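Local atomic coordinates of spherulin-4 (Aspergillus clavatus, PDB entry 5C5G), a protein that is a glycoside hydrolase that binds N-acetyl-D-galactosamine and, like its Aspergillus fumigatus counterpart, probably acts in the biosynthesis of galactosaminogalactan. Residues 31-34 with 35-38; 56-59 with 60-64; 180-183 with 184-187; 243-246 with 247-250. All blocks are in the same frame, centred on the assembly; numbering follows the deposited sequence.

Interaction 1: 31-34 with 35-38; sequences SKHP and DVNF
His33 and Val36 close a type I beta turn in the loop that carries the chain of this (beta/alpha) barrel from helix 24-32 into strand 38-42. The turn bond runs from Val36 N to His33 O at 3.0 Å, with an N-H...O angle of 159°. His33 itself can be followed outward. Its CB meets Val36 CG2 at 3.8 Å and has Asp35 OD1 at a similar distance. Because CG lies beside the backbone N (chi1 -59°), the ring turns back toward the helix end, and Lys32 CG covers one face near the rim. At the ring edge ND1 lies 2.8 Å from a water in the ring plane, while NE2, on the far side of the ring, has a weak hydrogen bond to Asp250 of helix 245-252. Asp35 completes the water bridge: its CG sits between the backbone N and the carbonyl carbon (chi1 59°), which folds the carboxylate back over the turn. Phe38, the first strand residue, has Val36 CG1 over one ring face, 3.6 Å above its plane. The water donates to Asp35 OD1 at 2.6 Å.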
loop_
_atom_site.group_PDB
_atom_site.type_symbol
_atom_site.label_atom_id
_atom_site.label_comp_id
_atom_site.label_asym_id
_atom_site.label_seq_id
_atom_site.Cartn_x
_atom_site.Cartn_y
_atom_site.Cartn_z
ATOM N N SER A 31 7.411 11.871 -10.678
ATOM C CA SER A 31 7.912 12.499 -11.888
ATOM C C SER A 31 9.433 12.390 -11.996
ATOM O O SER A 31 9.981 12.177 -13.082
ATOM C CB SER A 31 7.486 13.971 -11.914
ATOM O OG SER A 31 7.981 14.599 -13.081
ATOM N N LYS A 32 10.123 12.527 -10.867
ATOM C CA LYS A 32 11.579 12.469 -10.855
ATOM C C LYS A 32 12.099 11.062 -11.133
ATOM O O LYS A 32 13.189 10.895 -11.670
ATOM C CB LYS A 32 12.110 12.957 -9.503
ATOM C CG LYS A 32 13.617 12.912 -9.363
ATOM C CD LYS A 32 14.073 13.371 -7.996
ATOM C CE LYS A 32 15.577 13.217 -7.852
ATOM N NZ LYS A 32 16.030 13.422 -6.451
ATOM N N HIS A 33 11.323 10.052 -10.746
ATOM C CA HIS A 33 11.765 8.652 -10.822
ATOM C C HIS A 33 10.781 7.798 -11.620
ATOM O O HIS A 33 10.089 6.940 -11.062
ATOM C CB HIS A 33 11.900 8.067 -9.424
ATOM C CG HIS A 33 12.860 8.798 -8.545
ATOM N ND1 HIS A 33 14.223 8.733 -8.707
ATOM C CD2 HIS A 33 12.644 9.590 -7.470
ATOM C CE1 HIS A 33 14.810 9.460 -7.773
ATOM N NE2 HIS A 33 13.871 9.980 -7.001
ATOM N N PRO A 34 10.718 8.020 -12.941
ATOM C CA PRO A 34 9.775 7.246 -13.758
ATOM C C PRO A 34 10.085 5.753 -13.771
ATOM O O PRO A 34 9.212 4.960 -14.094
ATOM C CB PRO A 34 9.947 7.844 -15.159
ATOM C CG PRO A 34 11.288 8.490 -15.152
ATOM C CD PRO A 34 11.481 8.989 -13.742
ATOM N N ASP A 35 11.308 5.389 -13.399
ATOM C CA ASP A 35 11.723 3.992 -13.339
ATOM C C ASP A 35 11.285 3.274 -12.057
ATOM O O ASP A 35 11.408 2.063 -11.968
ATOM C CB ASP A 35 13.246 3.902 -13.478
ATOM C CG ASP A 35 13.977 4.669 -12.391
ATOM O OD1 ASP A 35 13.620 5.840 -12.138
ATOM O OD2 ASP A 35 14.905 4.101 -11.778
ATOM N N VAL A 36 10.808 4.014 -11.064
ATOM C CA VAL A 36 10.327 3.448 -9.812
ATOM C C VAL A 36 8.835 3.232 -9.929
ATOM O O VAL A 36 8.121 4.085 -10.455
ATOM C CB VAL A 36 10.635 4.382 -8.619
ATOM C CG1 VAL A 36 9.960 3.897 -7.344
ATOM C CG2 VAL A 36 12.124 4.460 -8.422
ATOM N N ASN A 37 8.357 2.076 -9.479
ATOM C CA ASN A 37 6.921 1.794 -9.408
ATOM C C ASN A 37 6.372 2.133 -8.042
ATOM O O ASN A 37 6.975 1.767 -7.025
ATOM C CB ASN A 37 6.672 0.328 -9.735
ATOM C CG ASN A 37 7.060 -0.011 -11.146
ATOM O OD1 ASN A 37 6.791 0.762 -12.063
ATOM N ND2 ASN A 37 7.708 -1.148 -11.331
ATOM N N PHE A 38 5.240 2.824 -8.042
ATOM C CA PHE A 38 4.596 3.299 -6.831
ATOM C C PHE A 38 3.237 2.638 -6.690
ATOM O O PHE A 38 2.422 2.671 -7.613
ATOM C CB PHE A 38 4.397 4.813 -6.880
ATOM C CG PHE A 38 5.674 5.614 -6.874
ATOM C CD1 PHE A 38 6.393 5.816 -8.037
ATOM C CD2 PHE A 38 6.139 6.184 -5.716
ATOM C CE1 PHE A 38 7.558 6.561 -8.039
ATOM C CE2 PHE A 38 7.312 6.921 -5.713
ATOM C CZ PHE A 38 8.010 7.117 -6.878
HETATM O O HOH W 1 15.301 7.452 -10.893
#

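Interaction 2: 56-59 with 60-64; sequences GNYT and REIPK
Asn57 O accepts from Glu61 N at 3.0 Å and Tyr58 O from Ile62 N at 2.9 Å, the i to i+4 bonds of helix 56-66, which kinks at Pro63, whose N has no bond to the preceding turn. This helix links strands 38-42 and 71-78 in a beta-alpha-beta unit of the barrel. On its more polar flank the Asn57 and Arg60 side chains run alongside each other in the same direction. Arg60 reaches Asn57 OD1 end-on through both NH1 and NH2, each at 3.0 Å; the amide and guanidinium planes stand 77° apart, and the two nitrogens approach from opposite faces of the amide. Asn57 ND2 is held separately by Tyr17 OH. A bend at chi3 of Arg60 (65°) swings the guanidinium across to Glu61, whose OE2 also accepts two bonds, from Arg60 NE at 2.8 Å and from NH2. With partners at two of its edges, the guanidinium is fixed in rotation. Lys64 NZ extends the salt-bridge network to Glu61 OE1. On the buried flank Tyr58, which also touches Pro18, receives Ile62 at its ring edge: CD1 of the isoleucine lies near the ring plane, 3.7 Å from Tyr58 CD1.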
loop_
_atom_site.group_PDB
_atom_site.type_symbol
_atom_site.label_atom_id
_atom_site.label_comp_id
_atom_site.label_asym_id
_atom_site.label_seq_id
_atom_site.Cartn_x
_atom_site.Cartn_y
_atom_site.Cartn_z
ATOM N N GLY A 56 -14.619 16.975 -4.076
ATOM C CA GLY A 56 -14.061 17.644 -5.235
ATOM C C GLY A 56 -12.552 17.731 -5.219
ATOM O O GLY A 56 -11.916 17.849 -6.264
ATOM N N ASN A 57 -11.967 17.710 -4.030
ATOM C CA ASN A 57 -10.514 17.658 -3.931
ATOM C C ASN A 57 -9.999 16.311 -4.420
ATOM O O ASN A 57 -9.045 16.258 -5.199
ATOM C CB ASN A 57 -10.059 17.937 -2.502
ATOM C CG ASN A 57 -10.140 19.412 -2.140
ATOM O OD1 ASN A 57 -9.660 20.275 -2.879
ATOM N ND2 ASN A 57 -10.746 19.707 -0.998
ATOM N N TYR A 58 -10.631 15.218 -3.987
ATOM C CA TYR A 58 -10.255 13.903 -4.477
ATOM C C TYR A 58 -10.495 13.779 -5.974
ATOM O O TYR A 58 -9.670 13.211 -6.695
ATOM C CB TYR A 58 -11.016 12.799 -3.721
ATOM C CG TYR A 58 -10.354 12.416 -2.418
ATOM C CD1 TYR A 58 -9.256 11.576 -2.428
ATOM C CD2 TYR A 58 -10.796 12.895 -1.199
ATOM C CE1 TYR A 58 -8.616 11.220 -1.274
ATOM C CE2 TYR A 58 -10.135 12.541 -0.018
ATOM C CZ TYR A 58 -9.050 11.695 -0.084
ATOM O OH TYR A 58 -8.367 11.317 1.052
ATOM N N THR A 59 -11.612 14.308 -6.467
ATOM C CA THR A 59 -11.900 14.124 -7.886
ATOM C C THR A 59 -10.946 14.928 -8.758
ATOM O O THR A 59 -10.716 14.570 -9.913
ATOM C CB THR A 59 -13.354 14.430 -8.249
ATOM O OG1 THR A 59 -13.638 15.782 -7.933
ATOM C CG2 THR A 59 -14.296 13.525 -7.486
ATOM N N ARG A 60 -10.381 16.006 -8.215
ATOM C CA ARG A 60 -9.348 16.763 -8.925
ATOM C C ARG A 60 -7.990 16.045 -8.884
ATOM O O ARG A 60 -7.298 15.938 -9.901
ATOM C CB ARG A 60 -9.190 18.164 -8.325
ATOM C CG ARG A 60 -8.170 19.051 -9.056
ATOM C CD ARG A 60 -7.946 20.380 -8.333
ATOM N NE ARG A 60 -7.338 20.157 -7.024
ATOM C CZ ARG A 60 -7.953 20.278 -5.852
ATOM N NH1 ARG A 60 -9.219 20.671 -5.774
ATOM N NH2 ARG A 60 -7.287 20.000 -4.737
ATOM N N GLU A 61 -7.600 15.574 -7.706
ATOM C CA GLU A 61 -6.224 15.111 -7.502
ATOM C C GLU A 61 -5.974 13.664 -7.927
ATOM O O GLU A 61 -4.886 13.328 -8.382
ATOM C CB GLU A 61 -5.813 15.308 -6.037
ATOM C CG GLU A 61 -5.860 16.762 -5.567
ATOM C CD GLU A 61 -4.827 17.662 -6.225
ATOM O OE1 GLU A 61 -3.849 17.150 -6.812
ATOM O OE2 GLU A 61 -5.004 18.895 -6.145
ATOM N N ILE A 62 -6.960 12.795 -7.772
ATOM C CA ILE A 62 -6.768 11.404 -8.145
ATOM C C ILE A 62 -6.380 11.234 -9.616
ATOM O O ILE A 62 -5.429 10.521 -9.908
ATOM C CB ILE A 62 -7.988 10.546 -7.773
ATOM C CG1 ILE A 62 -8.001 10.337 -6.259
ATOM C CG2 ILE A 62 -7.979 9.202 -8.510
ATOM C CD1 ILE A 62 -9.325 9.833 -5.730
ATOM N N PRO A 63 -7.092 11.878 -10.553
ATOM C CA PRO A 63 -6.712 11.710 -11.961
ATOM C C PRO A 63 -5.292 12.167 -12.281
ATOM O O PRO A 63 -4.671 11.628 -13.201
ATOM C CB PRO A 63 -7.749 12.568 -12.702
ATOM C CG PRO A 63 -8.921 12.553 -11.814
ATOM C CD PRO A 63 -8.355 12.629 -10.428
ATOM N N LYS A 64 -4.783 13.147 -11.545
ATOM C CA LYS A 64 -3.409 13.594 -11.756
ATOM C C LYS A 64 -2.415 12.479 -11.452
ATOM O O LYS A 64 -1.449 12.284 -12.186
ATOM C CB LYS A 64 -3.099 14.828 -10.911
ATOM C CG LYS A 64 -3.889 16.049 -11.345
ATOM C CD LYS A 64 -3.908 17.146 -10.288
ATOM C CE LYS A 64 -2.517 17.598 -9.901
ATOM N NZ LYS A 64 -2.568 18.614 -8.812
#

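Interaction 3: 180-183 with 184-187; sequences ERHG and AELF
Leu186 and Arg181 supply the main side-chain contact of this turn, and it is apolar in character. Leu186 CD1 sits over the centre of one guanidinium face, 3.6 Å from Arg181 CZ, while the second methyl, CD2, lies 3.6 Å from NH2 and also touches CD. The arginine chain is extended at chi2 but bent at chi3 (89°), which lays its flat end across the leucine branch, so that both methyls meet the guanidinium, CD1 over its face and CD2 near NH2. Deeper in, Leu186 touches Phe171 of strand 167-172.

The hydrogen bonds across the turn are backbone ones. Glu185 N donates to His182 O at 3.1 Å, and Leu186 N to Gly183 O at 3.0 Å.

Among the polar side chains, His182 and Glu185 make van der Waals contact: Glu185 OE1 lies 3.6 Å from His182 CB, with the ring and carboxylate planes 27° apart. His182 ND1 and Glu185 OE1 are 4.8 Å apart, not in contact. At the inner end the Phe187 ring has Gly183 O near its plane at the edge, and reaches strands 167-172 and 198-203 and Val224 of helix 212-224.

His182, at positive phi (66°), is the C-prime residue of a Schellman motif: Gly183 N bonds to Phe178 O and His182 N to Gln179 O, ending helix 175-180 of the barrel.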
loop_
_atom_site.group_PDB
_atom_site.type_symbol
_atom_site.label_atom_id
_atom_site.label_comp_id
_atom_site.label_asym_id
_atom_site.label_seq_id
_atom_site.Cartn_x
_atom_site.Cartn_y
_atom_site.Cartn_z
ATOM N N GLU A 180 13.721 -4.697 17.355
ATOM C CA GLU A 180 13.509 -5.667 18.419
ATOM C C GLU A 180 13.352 -7.071 17.835
ATOM O O GLU A 180 13.748 -8.049 18.452
ATOM C CB GLU A 180 12.264 -5.307 19.223
ATOM C CG GLU A 180 11.841 -6.370 20.234
ATOM C CD GLU A 180 10.782 -5.870 21.195
ATOM O OE1 GLU A 180 10.290 -4.739 20.995
ATOM O OE2 GLU A 180 10.444 -6.609 22.149
ATOM N N ARG A 181 12.764 -7.158 16.648
ATOM C CA ARG A 181 12.524 -8.437 16.003
ATOM C C ARG A 181 13.640 -8.785 15.007
ATOM O O ARG A 181 13.471 -9.669 14.166
ATOM C CB ARG A 181 11.149 -8.403 15.326
ATOM C CG ARG A 181 10.024 -8.109 16.335
ATOM C CD ARG A 181 8.648 -8.432 15.791
ATOM N NE ARG A 181 8.264 -9.815 16.062
ATOM C CZ ARG A 181 7.206 -10.416 15.527
ATOM N NH1 ARG A 181 6.932 -11.678 15.836
ATOM N NH2 ARG A 181 6.426 -9.762 14.675
ATOM N N HIS A 182 14.769 -8.081 15.114
ATOM C CA HIS A 182 15.967 -8.349 14.292
ATOM C C HIS A 182 15.779 -8.079 12.811
ATOM O O HIS A 182 16.403 -8.709 11.949
ATOM C CB HIS A 182 16.502 -9.748 14.562
ATOM C CG HIS A 182 16.815 -9.965 16.004
ATOM N ND1 HIS A 182 17.825 -9.285 16.651
ATOM C CD2 HIS A 182 16.212 -10.732 16.940
ATOM C CE1 HIS A 182 17.848 -9.649 17.922
ATOM N NE2 HIS A 182 16.882 -10.529 18.122
ATOM N N GLY A 183 14.920 -7.117 12.522
ATOM C CA GLY A 183 14.816 -6.573 11.198
ATOM C C GLY A 183 14.409 -7.592 10.165
ATOM O O GLY A 183 13.413 -8.307 10.312
ATOM N N ALA A 184 15.189 -7.654 9.090
ATOM C CA ALA A 184 14.883 -8.533 7.978
ATOM C C ALA A 184 14.795 -9.989 8.405
ATOM O O ALA A 184 14.089 -10.773 7.770
ATOM C CB ALA A 184 15.915 -8.355 6.874
ATOM N N GLU A 185 15.480 -10.361 9.486
ATOM C CA GLU A 185 15.409 -11.728 9.986
ATOM C C GLU A 185 13.988 -12.187 10.297
ATOM O O GLU A 185 13.673 -13.368 10.177
ATOM C CB GLU A 185 16.258 -11.914 11.251
ATOM C CG GLU A 185 17.751 -11.978 11.003
ATOM C CD GLU A 185 18.540 -12.261 12.271
ATOM O OE1 GLU A 185 17.944 -12.743 13.260
ATOM O OE2 GLU A 185 19.758 -11.993 12.279
ATOM N N LEU A 186 13.124 -11.261 10.699
ATOM C CA LEU A 186 11.746 -11.625 11.000
ATOM C C LEU A 186 11.069 -12.222 9.764
ATOM O O LEU A 186 10.247 -13.135 9.857
ATOM C CB LEU A 186 10.974 -10.408 11.509
ATOM C CG LEU A 186 9.471 -10.580 11.699
ATOM C CD1 LEU A 186 9.169 -11.606 12.782
ATOM C CD2 LEU A 186 8.844 -9.231 12.026
ATOM N N PHE A 187 11.427 -11.718 8.596
ATOM C CA PHE A 187 10.812 -12.195 7.361
ATOM C C PHE A 187 11.217 -13.637 7.053
ATOM O O PHE A 187 10.461 -14.368 6.399
ATOM C CB PHE A 187 11.170 -11.268 6.197
ATOM C CG PHE A 187 10.481 -9.946 6.250
ATOM C CD1 PHE A 187 10.798 -9.017 7.219
ATOM C CD2 PHE A 187 9.499 -9.633 5.322
ATOM C CE1 PHE A 187 10.141 -7.794 7.268
ATOM C CE2 PHE A 187 8.843 -8.423 5.372
ATOM C CZ PHE A 187 9.160 -7.505 6.344
#

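Interaction 4: 243-246 with 247-250; sequences GQWS and EFVD
The first turn of helix 245-252, with Gln244 at its N-cap position, brings Trp245 and Val249 together one turn apart. Val249 CG2 makes a CH-pi contact over the six-membered ring of the indole, 3.8 Å from its centroid and only 4° off the ring normal. That methyl sits beside the backbone N while CG1 takes the place anti to it (chi1 -179°), so that CG2 faces the tryptophan. Phe248 meets the same indole differently: Trp245 CE3 lies near the plane of the phenyl ring at its edge, 4.0 Å from Phe248 CD2. Trp245 NE1 hydrogen-bonds to Pro25 O.

In the barrel these three side chains form the inner face of the last helix. Trp245 and Phe248 both reach strands 9-13 and 227-230, where the first strand meets the eighth, and Trp245 and Val249 rest on Val29 of helix 24-32. Along the backbone, Phe248 N donates to Gln244 O at 2.8 Å and Val249 N to Trp245 O at 3.0 Å.

The outer face is polar and hydrated. Glu247, bent at chi2 (85°), curls back toward the helix start and brings OE1 within 3.1 Å of Ser246 OG; a water joins both atoms. Another water links Ser246 O to Asp250 OD1, while a further one lies 2.8 Å from Asp250 OD2 and also contacts Ser246 OG. Asp250 OD1 in addition forms a salt bridge with Lys32.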
loop_
_atom_site.group_PDB
_atom_site.type_symbol
_atom_site.label_atom_id
_atom_site.label_comp_id
_atom_site.label_asym_id
_atom_site.label_seq_id
_atom_site.Cartn_x
_atom_site.Cartn_y
_atom_site.Cartn_z
ATOM N N GLY A 243 10.662 13.742 6.784
ATOM C CA GLY A 243 11.751 14.630 6.444
ATOM C C GLY A 243 12.779 14.075 5.485
ATOM O O GLY A 243 13.557 14.851 4.932
ATOM N N GLN A 244 12.791 12.759 5.289
ATOM C CA GLN A 244 13.724 12.124 4.355
ATOM C C GLN A 244 12.984 11.365 3.263
ATOM O O GLN A 244 13.492 10.412 2.699
ATOM C CB GLN A 244 14.687 11.209 5.112
ATOM C CG GLN A 244 15.613 12.027 6.013
ATOM C CD GLN A 244 16.544 11.179 6.831
ATOM O OE1 GLN A 244 17.345 10.418 6.289
ATOM N NE2 GLN A 244 16.431 11.286 8.149
ATOM N N TRP A 245 11.764 11.799 2.965
ATOM C CA TRP A 245 10.966 11.165 1.924
ATOM C C TRP A 245 11.694 11.127 0.574
ATOM O O TRP A 245 11.775 10.079 -0.068
ATOM C CB TRP A 245 9.636 11.903 1.821
ATOM C CG TRP A 245 8.812 11.636 0.595
ATOM C CD1 TRP A 245 8.523 12.531 -0.383
ATOM C CD2 TRP A 245 8.148 10.422 0.243
ATOM N NE1 TRP A 245 7.712 11.955 -1.329
ATOM C CE2 TRP A 245 7.477 10.656 -0.972
ATOM C CE3 TRP A 245 8.062 9.162 0.827
ATOM C CZ2 TRP A 245 6.732 9.671 -1.620
ATOM C CZ3 TRP A 245 7.319 8.178 0.175
ATOM C CH2 TRP A 245 6.654 8.451 -1.020
ATOM N N SER A 246 12.247 12.251 0.142
ATOM C CA SER A 246 12.913 12.274 -1.156
ATOM C C SER A 246 14.145 11.363 -1.139
ATOM O O SER A 246 14.432 10.698 -2.128
ATOM C CB SER A 246 13.271 13.700 -1.586
ATOM O OG SER A 246 14.075 14.338 -0.628
ATOM N N GLU A 247 14.881 11.359 -0.028
ATOM C CA GLU A 247 16.062 10.514 0.106
ATOM C C GLU A 247 15.670 9.037 0.072
ATOM O O GLU A 247 16.336 8.233 -0.569
ATOM C CB GLU A 247 16.827 10.832 1.396
ATOM C CG GLU A 247 17.560 12.159 1.372
ATOM C CD GLU A 247 16.709 13.363 1.763
ATOM O OE1 GLU A 247 15.475 13.273 1.917
ATOM O OE2 GLU A 247 17.309 14.449 1.903
ATOM N N PHE A 248 14.599 8.684 0.770
ATOM C CA PHE A 248 14.088 7.328 0.735
ATOM C C PHE A 248 13.773 6.897 -0.697
ATOM O O PHE A 248 14.204 5.840 -1.135
ATOM C CB PHE A 248 12.849 7.214 1.642
ATOM C CG PHE A 248 12.013 5.992 1.399
ATOM C CD1 PHE A 248 12.536 4.721 1.537
ATOM C CD2 PHE A 248 10.701 6.118 1.005
ATOM C CE1 PHE A 248 11.744 3.605 1.286
ATOM C CE2 PHE A 248 9.919 5.007 0.772
ATOM C CZ PHE A 248 10.450 3.755 0.907
ATOM N N VAL A 249 13.027 7.713 -1.434
ATOM C CA VAL A 249 12.667 7.317 -2.782
ATOM C C VAL A 249 13.917 7.255 -3.676
ATOM O O VAL A 249 14.031 6.365 -4.515
ATOM C CB VAL A 249 11.569 8.202 -3.367
ATOM C CG1 VAL A 249 11.210 7.720 -4.770
ATOM C CG2 VAL A 249 10.344 8.147 -2.478
ATOM N N ASP A 250 14.869 8.165 -3.487
ATOM C CA ASP A 250 16.120 8.105 -4.241
ATOM C C ASP A 250 16.823 6.762 -4.016
ATOM O O ASP A 250 17.398 6.183 -4.936
ATOM C CB ASP A 250 17.089 9.235 -3.836
ATOM C CG ASP A 250 16.714 10.597 -4.413
ATOM O OD1 ASP A 250 15.832 10.679 -5.290
ATOM O OD2 ASP A 250 17.337 11.597 -3.991
HETATM O O HOH W 2 14.074 15.566 2.018
HETATM O O HOH W 3 16.396 15.885 4.267
HETATM O O HOH W 4 13.607 11.603 -4.695
HETATM O O HOH W 5 16.667 13.833 -2.411
#

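Overall arrangement
Interactions 1 and 4 touch, with centres 13 Å apart: they meet through Asp250 and through Val249, whose CG1 packs on His33 and Phe38. They thus join the last helix of the barrel to the connection between its first helix and second strand. Interactions 2 and 3 stand apart, about 38 Å between centres and on opposite sides of the chain's centre. Interaction 1 is mostly buried and held by a turn bond and a water; the other three are partly buried. An amide-guanidinium grip joined to a salt-bridge network marks 56-64, an apolar leucine-guanidinium contact marks 180-187, and 243-250 divides into an apolar inner face of Trp245, Phe248 and Val249 and a hydrated outer one.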